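Local coordinates for protein rhamnosidase B (Bacillus sp., PDB 2OKX) that hydrolyses terminal alpha-L-rhamnose residues from rhamnosides, as a glycoside hydrolase of family 78, at residues 194-199 against 593-598; 243-248 against 300-305; 262-267 against 313-318. All coordinates share one frame; numbering follows the deposited sequence. Where two conformers were deposited one is given.

Contact 1 (194-199 against 593-598)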
loop_
_atom_site.group_PDB
_atom_site.type_symbol
_atom_site.label_atom_id
_atom_site.label_comp_id
_atom_site.label_asym_id
_atom_site.label_seq_id
_atom_site.Cartn_x
_atom_site.Cartn_y
_atom_site.Cartn_z
ATOM N N ASP A 194 17.474 -2.065 -9.803
ATOM C CA ASP A 194 17.111 -1.864 -11.205
ATOM C C ASP A 194 16.278 -0.619 -11.536
ATOM O O ASP A 194 15.536 -0.602 -12.522
ATOM C CB ASP A 194 16.420 -3.121 -11.763
ATOM C CG ASP A 194 15.265 -3.597 -10.900
ATOM O OD1 ASP A 194 14.547 -4.522 -11.332
ATOM O OD2 ASP A 194 15.074 -3.056 -9.793
ATOM N N ILE A 195 16.404 0.415 -10.709
ATOM C CA ILE A 195 15.716 1.688 -10.930
ATOM C C ILE A 195 16.526 2.787 -10.258
ATOM O O ILE A 195 17.332 2.519 -9.370
ATOM C CB ILE A 195 14.290 1.744 -10.308
ATOM C CG1 ILE A 195 14.338 1.312 -8.839
ATOM C CG2 ILE A 195 13.320 0.919 -11.122
ATOM C CD1 ILE A 195 13.135 1.774 -8.031
ATOM N N PRO A 196 16.332 4.044 -10.684
ATOM C CA PRO A 196 17.078 5.139 -10.060
ATOM C C PRO A 196 16.577 5.315 -8.631
ATOM O O PRO A 196 15.670 4.601 -8.201
ATOM C CB PRO A 196 16.749 6.333 -10.955
ATOM C CG PRO A 196 15.379 6.006 -11.467
ATOM C CD PRO A 196 15.492 4.533 -11.789
ATOM N N PHE A 197 17.162 6.257 -7.897
ATOM C CA PHE A 197 16.761 6.495 -6.518
ATOM C C PHE A 197 15.475 7.308 -6.411
ATOM O O PHE A 197 15.119 8.054 -7.321
ATOM C CB PHE A 197 17.891 7.196 -5.757
ATOM C CG PHE A 197 19.074 6.303 -5.473
ATOM C CD1 PHE A 197 18.928 5.163 -4.689
ATOM C CD2 PHE A 197 20.330 6.600 -5.992
ATOM C CE1 PHE A 197 20.015 4.327 -4.425
ATOM C CE2 PHE A 197 21.424 5.771 -5.733
ATOM C CZ PHE A 197 21.263 4.632 -4.946
ATOM N N LEU A 198 14.779 7.151 -5.290
ATOM C CA LEU A 198 13.530 7.868 -5.069
ATOM C C LEU A 198 13.805 9.318 -4.694
ATOM O O LEU A 198 14.922 9.685 -4.323
ATOM C CB LEU A 198 12.715 7.201 -3.953
ATOM C CG LEU A 198 12.354 5.714 -4.108
ATOM C CD1 LEU A 198 11.314 5.336 -3.054
ATOM C CD2 LEU A 198 11.801 5.449 -5.501
ATOM N N THR A 199 12.775 10.145 -4.802
ATOM C CA THR A 199 12.905 11.548 -4.452
ATOM C C THR A 199 12.727 11.653 -2.948
ATOM O O THR A 199 12.363 10.693 -2.281
ATOM C CB THR A 199 11.774 12.402 -5.063
ATOM O OG1 THR A 199 10.542 12.071 -4.410
ATOM C CG2 THR A 199 11.627 12.146 -6.547
ATOM N N GLU A 593 7.721 7.337 -17.487
ATOM C CA GLU A 593 8.775 6.476 -16.965
ATOM C C GLU A 593 8.602 5.037 -17.435
ATOM O O GLU A 593 7.479 4.558 -17.616
ATOM C CB GLU A 593 8.807 6.548 -15.433
ATOM C CG GLU A 593 9.150 7.942 -14.889
ATOM C CD GLU A 593 10.426 8.519 -15.493
ATOM O OE1 GLU A 593 11.490 7.878 -15.398
ATOM O OE2 GLU A 593 10.372 9.622 -16.067
ATOM N N THR A 594 9.720 4.350 -17.647
ATOM C CA THR A 594 9.674 2.969 -18.111
ATOM C C THR A 594 10.408 1.974 -17.217
ATOM O O THR A 594 9.985 0.828 -17.092
ATOM C CB THR A 594 10.256 2.845 -19.537
ATOM O OG1 THR A 594 11.583 3.377 -19.554
ATOM C CG2 THR A 594 9.395 3.611 -20.534
ATOM N N GLU A 595 11.499 2.404 -16.591
ATOM C CA GLU A 595 12.263 1.490 -15.749
ATOM C C GLU A 595 11.457 0.897 -14.602
ATOM O O GLU A 595 11.603 -0.280 -14.290
ATOM C CB GLU A 595 13.528 2.171 -15.217
ATOM C CG GLU A 595 14.554 2.469 -16.306
ATOM C CD GLU A 595 15.924 2.815 -15.751
ATOM O OE1 GLU A 595 16.810 3.190 -16.547
ATOM O OE2 GLU A 595 16.122 2.705 -14.522
ATOM N N ILE A 596 10.597 1.701 -13.982
ATOM C CA ILE A 596 9.786 1.197 -12.886
ATOM C C ILE A 596 8.831 0.116 -13.399
ATOM O O ILE A 596 8.561 -0.863 -12.714
ATOM C CB ILE A 596 8.980 2.340 -12.213
ATOM C CG1 ILE A 596 8.125 1.779 -11.075
ATOM C CG2 ILE A 596 8.114 3.052 -13.247
ATOM C CD1 ILE A 596 7.349 2.842 -10.295
ATOM N N VAL A 597 8.329 0.287 -14.616
ATOM C CA VAL A 597 7.414 -0.694 -15.177
ATOM C C VAL A 597 8.122 -2.033 -15.388
ATOM O O VAL A 597 7.623 -3.073 -14.957
ATOM C CB VAL A 597 6.824 -0.215 -16.523
ATOM C CG1 VAL A 597 5.884 -1.267 -17.072
ATOM C CG2 VAL A 597 6.087 1.115 -16.328
ATOM N N GLU A 598 9.283 -2.018 -16.037
ATOM C CA GLU A 598 9.994 -3.271 -16.264
ATOM C C GLU A 598 10.386 -3.927 -14.943
ATOM O O GLU A 598 10.289 -5.147 -14.798
ATOM C CB GLU A 598 11.244 -3.064 -17.123
ATOM C CG GLU A 598 11.946 -4.391 -17.407
ATOM C CD GLU A 598 13.085 -4.289 -18.397
ATOM O OE1 GLU A 598 13.844 -5.273 -18.503
ATOM O OE2 GLU A 598 13.220 -3.243 -19.068
HETATM O O HOH W 1 13.894 -1.849 -14.604
#

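Contact 2 (243-248 against 300-305)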
loop_
_atom_site.group_PDB
_atom_site.type_symbol
_atom_site.label_atom_id
_atom_site.label_comp_id
_atom_site.label_asym_id
_atom_site.label_seq_id
_atom_site.Cartn_x
_atom_site.Cartn_y
_atom_site.Cartn_z
ATOM N N CYS A 243 -8.884 -19.547 17.599
ATOM C CA CYS A 243 -10.038 -19.638 18.472
ATOM C C CYS A 243 -9.562 -19.416 19.903
ATOM O O CYS A 243 -8.643 -20.086 20.364
ATOM C CB CYS A 243 -10.667 -21.026 18.342
ATOM S SG CYS A 243 -12.094 -21.300 19.400
ATOM N N GLY A 244 -10.179 -18.471 20.599
ATOM C CA GLY A 244 -9.775 -18.199 21.964
ATOM C C GLY A 244 -10.290 -16.874 22.482
ATOM O O GLY A 244 -11.128 -16.228 21.846
ATOM N N TYR A 245 -9.786 -16.465 23.642
ATOM C CA TYR A 245 -10.208 -15.210 24.257
ATOM C C TYR A 245 -9.034 -14.401 24.778
ATOM O O TYR A 245 -7.907 -14.884 24.865
ATOM C CB TYR A 245 -11.111 -15.456 25.471
ATOM C CG TYR A 245 -12.298 -16.358 25.265
ATOM C CD1 TYR A 245 -12.156 -17.745 25.258
ATOM C CD2 TYR A 245 -13.574 -15.822 25.107
ATOM C CE1 TYR A 245 -13.264 -18.578 25.103
ATOM C CE2 TYR A 245 -14.684 -16.642 24.951
ATOM C CZ TYR A 245 -14.522 -18.015 24.949
ATOM O OH TYR A 245 -15.625 -18.818 24.783
ATOM N N VAL A 246 -9.326 -13.154 25.120
ATOM C CA VAL A 246 -8.350 -12.279 25.744
ATOM C C VAL A 246 -8.966 -12.155 27.127
ATOM O O VAL A 246 -10.177 -11.962 27.245
ATOM C CB VAL A 246 -8.295 -10.880 25.102
ATOM C CG1 VAL A 246 -7.615 -9.901 26.062
ATOM C CG2 VAL A 246 -7.517 -10.941 23.799
ATOM N N ALA A 247 -8.156 -12.267 28.172
ATOM C CA ALA A 247 -8.701 -12.175 29.518
ATOM C C ALA A 247 -7.865 -11.312 30.448
ATOM O O ALA A 247 -6.635 -11.300 30.373
ATOM C CB ALA A 247 -8.857 -13.571 30.109
ATOM N N THR A 248 -8.553 -10.594 31.327
ATOM C CA THR A 248 -7.898 -9.736 32.298
ATOM C C THR A 248 -8.817 -9.545 33.496
ATOM O O THR A 248 -10.045 -9.631 33.378
ATOM C CB THR A 248 -7.576 -8.344 31.708
ATOM O OG1 THR A 248 -6.708 -7.634 32.603
ATOM C CG2 THR A 248 -8.855 -7.537 31.512
ATOM N N LEU A 300 -13.794 -10.460 36.211
ATOM C CA LEU A 300 -13.099 -11.141 35.131
ATOM C C LEU A 300 -13.737 -10.730 33.813
ATOM O O LEU A 300 -14.935 -10.932 33.604
ATOM C CB LEU A 300 -13.193 -12.661 35.310
ATOM C CG LEU A 300 -12.559 -13.549 34.231
ATOM C CD1 LEU A 300 -11.083 -13.226 34.077
ATOM C CD2 LEU A 300 -12.739 -15.014 34.613
ATOM N N VAL A 301 -12.938 -10.131 32.938
ATOM C CA VAL A 301 -13.430 -9.700 31.635
ATOM C C VAL A 301 -12.897 -10.662 30.591
ATOM O O VAL A 301 -11.695 -10.924 30.530
ATOM C CB VAL A 301 -12.961 -8.271 31.301
ATOM C CG1 VAL A 301 -13.495 -7.845 29.933
ATOM C CG2 VAL A 301 -13.443 -7.311 32.373
ATOM N N LEU A 302 -13.796 -11.198 29.775
ATOM C CA LEU A 302 -13.409 -12.149 28.742
ATOM C C LEU A 302 -13.893 -11.648 27.385
ATOM O O LEU A 302 -15.085 -11.426 27.184
ATOM C CB LEU A 302 -14.031 -13.518 29.045
ATOM C CG LEU A 302 -13.242 -14.766 28.651
ATOM C CD1 LEU A 302 -12.012 -14.879 29.529
ATOM C CD2 LEU A 302 -14.112 -16.004 28.822
ATOM N N VAL A 303 -12.961 -11.460 26.459
ATOM C CA VAL A 303 -13.301 -10.985 25.122
ATOM C C VAL A 303 -13.038 -12.097 24.119
ATOM O O VAL A 303 -11.909 -12.563 23.986
ATOM C CB VAL A 303 -12.450 -9.753 24.728
ATOM C CG1 VAL A 303 -12.841 -9.274 23.329
ATOM C CG2 VAL A 303 -12.640 -8.633 25.749
ATOM N N ASP A 304 -14.078 -12.535 23.425
ATOM C CA ASP A 304 -13.912 -13.589 22.429
ATOM C C ASP A 304 -13.228 -12.973 21.216
ATOM O O ASP A 304 -13.723 -11.996 20.659
ATOM C CB ASP A 304 -15.272 -14.164 22.023
ATOM C CG ASP A 304 -15.150 -15.349 21.076
ATOM O OD1 ASP A 304 -16.193 -15.922 20.715
ATOM O OD2 ASP A 304 -14.017 -15.707 20.696
ATOM N N ILE A 305 -12.088 -13.533 20.820
ATOM C CA ILE A 305 -11.343 -13.022 19.672
ATOM C C ILE A 305 -11.273 -14.032 18.528
ATOM O O ILE A 305 -10.509 -13.850 17.578
ATOM C CB ILE A 305 -9.900 -12.630 20.065
ATOM C CG1 ILE A 305 -9.182 -13.833 20.683
ATOM C CG2 ILE A 305 -9.927 -11.447 21.026
ATOM C CD1 ILE A 305 -7.725 -13.576 21.032
#

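Contact 3 (262-267 against 313-318). With GOL (glycerol), chain G.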
loop_
_atom_site.group_PDB
_atom_site.type_symbol
_atom_site.label_atom_id
_atom_site.label_comp_id
_atom_site.label_asym_id
_atom_site.label_seq_id
_atom_site.Cartn_x
_atom_site.Cartn_y
_atom_site.Cartn_z
ATOM N N PHE A 262 -13.524 -0.544 22.016
ATOM C CA PHE A 262 -12.921 -1.371 20.983
ATOM C C PHE A 262 -12.829 -0.540 19.709
ATOM O O PHE A 262 -13.732 -0.557 18.870
ATOM C CB PHE A 262 -13.771 -2.623 20.767
ATOM C CG PHE A 262 -13.775 -3.551 21.951
ATOM C CD1 PHE A 262 -12.743 -4.463 22.138
ATOM C CD2 PHE A 262 -14.780 -3.471 22.909
ATOM C CE1 PHE A 262 -12.709 -5.289 23.268
ATOM C CE2 PHE A 262 -14.758 -4.288 24.043
ATOM C CZ PHE A 262 -13.718 -5.197 24.221
ATOM N N PRO A 263 -11.727 0.215 19.560
ATOM C CA PRO A 263 -11.475 1.078 18.404
ATOM C C PRO A 263 -11.725 0.377 17.076
ATOM O O PRO A 263 -12.226 0.986 16.129
ATOM C CB PRO A 263 -10.010 1.462 18.578
ATOM C CG PRO A 263 -9.857 1.489 20.064
ATOM C CD PRO A 263 -10.572 0.226 20.475
ATOM N N THR A 264 -11.373 -0.902 17.013
ATOM C CA THR A 264 -11.548 -1.676 15.794
ATOM C C THR A 264 -12.587 -2.783 15.931
ATOM O O THR A 264 -12.656 -3.687 15.099
ATOM C CB THR A 264 -10.199 -2.273 15.329
ATOM O OG1 THR A 264 -9.560 -2.956 16.416
ATOM C CG2 THR A 264 -9.285 -1.168 14.845
ATOM N N GLY A 265 -13.394 -2.700 16.988
ATOM C CA GLY A 265 -14.446 -3.680 17.214
ATOM C C GLY A 265 -14.028 -4.960 17.914
ATOM O O GLY A 265 -12.851 -5.167 18.213
ATOM N N VAL A 266 -15.006 -5.822 18.176
ATOM C CA VAL A 266 -14.767 -7.106 18.830
ATOM C C VAL A 266 -14.622 -8.195 17.768
ATOM O O VAL A 266 -15.564 -8.477 17.029
ATOM C CB VAL A 266 -15.939 -7.480 19.762
ATOM C CG1 VAL A 266 -15.672 -8.821 20.418
ATOM C CG2 VAL A 266 -16.130 -6.399 20.816
ATOM N N ARG A 267 -13.442 -8.804 17.707
ATOM C CA ARG A 267 -13.148 -9.854 16.734
ATOM C C ARG A 267 -14.068 -11.055 16.801
ATOM O O ARG A 267 -14.505 -11.567 15.769
ATOM C CB ARG A 267 -11.709 -10.348 16.902
ATOM C CG ARG A 267 -10.690 -9.501 16.202
ATOM C CD ARG A 267 -9.289 -10.041 16.377
ATOM N NE ARG A 267 -8.362 -9.273 15.554
ATOM C CZ ARG A 267 -8.271 -9.385 14.234
ATOM N NH1 ARG A 267 -9.042 -10.242 13.578
ATOM N NH2 ARG A 267 -7.426 -8.618 13.566
ATOM N N SER A 313 -2.512 -4.562 14.243
ATOM C CA SER A 313 -2.884 -4.434 15.645
ATOM C C SER A 313 -4.376 -4.512 15.941
ATOM O O SER A 313 -5.206 -4.038 15.165
ATOM C CB SER A 313 -2.345 -3.110 16.202
ATOM O OG SER A 313 -0.935 -3.053 16.103
ATOM N N SER A 314 -4.697 -5.134 17.072
ATOM C CA SER A 314 -6.069 -5.236 17.563
ATOM C C SER A 314 -6.041 -4.245 18.725
ATOM O O SER A 314 -5.018 -4.119 19.401
ATOM C CB SER A 314 -6.366 -6.655 18.059
ATOM O OG SER A 314 -6.327 -7.583 16.981
ATOM N N HIS A 315 -7.141 -3.535 18.952
ATOM C CA HIS A 315 -7.176 -2.521 19.999
ATOM C C HIS A 315 -8.146 -2.770 21.141
ATOM O O HIS A 315 -9.254 -3.257 20.936
ATOM C CB HIS A 315 -7.460 -1.164 19.355
ATOM C CG HIS A 315 -6.356 -0.693 18.463
ATOM N ND1 HIS A 315 -5.314 0.082 18.920
ATOM C CD2 HIS A 315 -6.083 -0.966 17.166
ATOM C CE1 HIS A 315 -4.442 0.265 17.944
ATOM N NE2 HIS A 315 -4.884 -0.362 16.870
ATOM N N PHE A 316 -7.710 -2.405 22.345
ATOM C CA PHE A 316 -8.498 -2.573 23.562
ATOM C C PHE A 316 -8.292 -1.344 24.447
ATOM O O PHE A 316 -7.155 -0.945 24.699
ATOM C CB PHE A 316 -8.018 -3.819 24.312
ATOM C CG PHE A 316 -8.837 -4.157 25.528
ATOM C CD1 PHE A 316 -8.252 -4.796 26.616
ATOM C CD2 PHE A 316 -10.198 -3.869 25.573
ATOM C CE1 PHE A 316 -9.013 -5.148 27.732
ATOM C CE2 PHE A 316 -10.965 -4.216 26.683
ATOM C CZ PHE A 316 -10.370 -4.857 27.763
ATOM N N ALA A 317 -9.379 -0.741 24.913
ATOM C CA ALA A 317 -9.269 0.436 25.766
ATOM C C ALA A 317 -10.288 0.398 26.893
ATOM O O ALA A 317 -11.330 -0.244 26.780
ATOM C CB ALA A 317 -9.456 1.712 24.943
ATOM N N ILE A 318 -9.980 1.096 27.979
ATOM C CA ILE A 318 -10.868 1.156 29.128
ATOM C C ILE A 318 -10.787 2.538 29.761
ATOM O O ILE A 318 -9.707 3.120 29.856
ATOM C CB ILE A 318 -10.475 0.122 30.206
ATOM C CG1 ILE A 318 -10.444 -1.286 29.607
ATOM C CG2 ILE A 318 -11.472 0.178 31.356
ATOM C CD1 ILE A 318 -9.961 -2.354 30.579
HETATM C C1 GOL G . -9.371 -6.875 21.801
HETATM O O1 GOL G . -8.687 -5.819 22.154
HETATM C C2 GOL G . -10.168 -6.563 20.536
HETATM O O2 GOL G . -9.280 -6.184 19.477
HETATM C C3 GOL G . -10.966 -7.791 20.126
HETATM O O3 GOL G . -11.700 -7.489 18.947
HETATM O O HOH W 2 -10.940 -2.995 18.896
#

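Contact 1 (194-199 against 593-598)
Glu595 reaches out from the first turn of helix 595-603 and lays its carboxylate against Pro196, the two side chains crossing obliquely. Glu595 OE2 lies 3.3 Å from Pro196 CD and 3.8 Å from Ile195 CA. The glutamate is set for this by CG standing anti to the carbonyl carbon (chi1 -68°), with the chain extended beyond CG. Ile195 meets the helix with one branch: with CG1 between the backbone N and the carbonyl carbon (chi1 51°), CG2 is left beside the N and rests on the turn, 3.8 Å from Glu595 O and 4.0 Å from Ile596 CA. No direct hydrogen bond joins the two segments. Instead a water sits between two main-chain carbonyls, 2.9 Å from Asp194 O and 2.8 Å from Glu595 O, within hydrogen-bonding distance of both, though more acceptors lie around it than it has protons, so not both bonds need be made at once. The acid group of Asp194 is engaged nearby, its OD2 in a salt bridge with Arg599 one turn further along the same helix. Tyr531 packs on Pro196, Glu595 and Ile596 together, and so lines the junction from a third segment. The contact is a small, partly buried interdomain seam, in which the loop after strand 189-192 of the N-terminal region leans on a helix of the six-hairpin, (alpha/alpha)-barrel domain of this hydrolase family, probably the catalytic one.

Contact 2 (243-248 against 300-305)
Two neighbouring antiparallel beta strands, 240-252 and 297-309, pair here in the D2 region. Val246 and Val303 form one hydrogen-bonded pair, with Val246 N 2.9 Å from Val303 O and Val303 N 2.9 Å from Val246 O; Thr248 and Val301 form the next, bonded both ways. Ile305 N also bonds to Gly244 O at 3.0 Å. On the face carrying Tyr245, Ala247, Leu302 and Asp304, Leu302 CD2 lies over one face of the tyrosine ring, offset toward the rim and 4.0 Å from the centroid, a CH-pi contact. Leu302 CD1 presses on Ala247 CB at a tight 3.5 Å. Asp304 CB lies 3.9 Å from Tyr245 CE2, while the phenol OH bonds to Tyr364 O and the carboxylate to Ser269. An alanine in place of Tyr245 would probably leave Leu302 CD2 without the ring beneath it and Tyr364 O without its hydroxyl partner. On the face of Val246, Thr248, Val301 and Val303, Val246 CG2 is met by Ile305 CG2 at 3.7 Å, the side chains crossing at about a right angle, with Leu225 packed on both. The whole is an antiparallel strand pair buried inside the beta-sandwich-like D2 domain.

Contact 3 (262-267 against 313-318)
The side chains of Phe262 and Phe316 lie side by side, pointing the same way; their ring planes are 22° apart, nearly parallel but displaced, with little overlap and centroids 5.5 Å apart. Their nearest atoms are Phe262 CE1 and Phe316 CD2, 3.7 Å apart. One face of the Phe262 ring carries Val266 CG2 over its centre, and at its edge, in plane, lie glycerol C1 and a water. The His315 imidazole is approached obliquely by Thr264 CG2, 4.0 Å from His315 CD2. His315 CB is packed against the Pro263 ring, which crosses the histidine side chain at about a right angle, while the ring nitrogens are held by Asn396 at ND1 and Asp483 at NE2. The Arg267 guanidinium has Ser314 OG at its edge, in plane: NE donates to OG over 3.0 Å in a nearly straight bond (170°). The arginine side chain, extended from CG to NE, carries NE to the serine, and NH2 makes a salt bridge with Asp309. The same water is gripped by three main-chain atoms, accepting from Thr264 N and donating to Gly265 O and, at 2.7 Å, to His315 O. The glycerol, probably from the crystallisation liquor, bonds through O3 to Gly265 O, 2.7 Å away. Phe262 to Gly265 form a type I beta turn at the end of strand 256-262, next to the first residues of its antiparallel neighbour 314-320 in the D2 sheet.

Contacts 2 and 3 belong to the same D2 region, their centres 12 Å apart, and they touch where strands of two sheets pack against each other: Val303 CG2 of contact 2 packs on Phe262 CZ of contact 3 at 3.9 Å, and Asp304 O lies 3.7 Å from Val266 CG1. Strands 297-309 and 314-320 follow each other in the chain, and the segments of the two contacts alternate along it. Contact 1 lies across the chain's centre, about 48 Å from contact 2 and 40 Å from contact 3 between centres, and both are nested in the long loop it closes. Contact 1 alone of the three reaches the six-hairpin domain, which probably holds the active site.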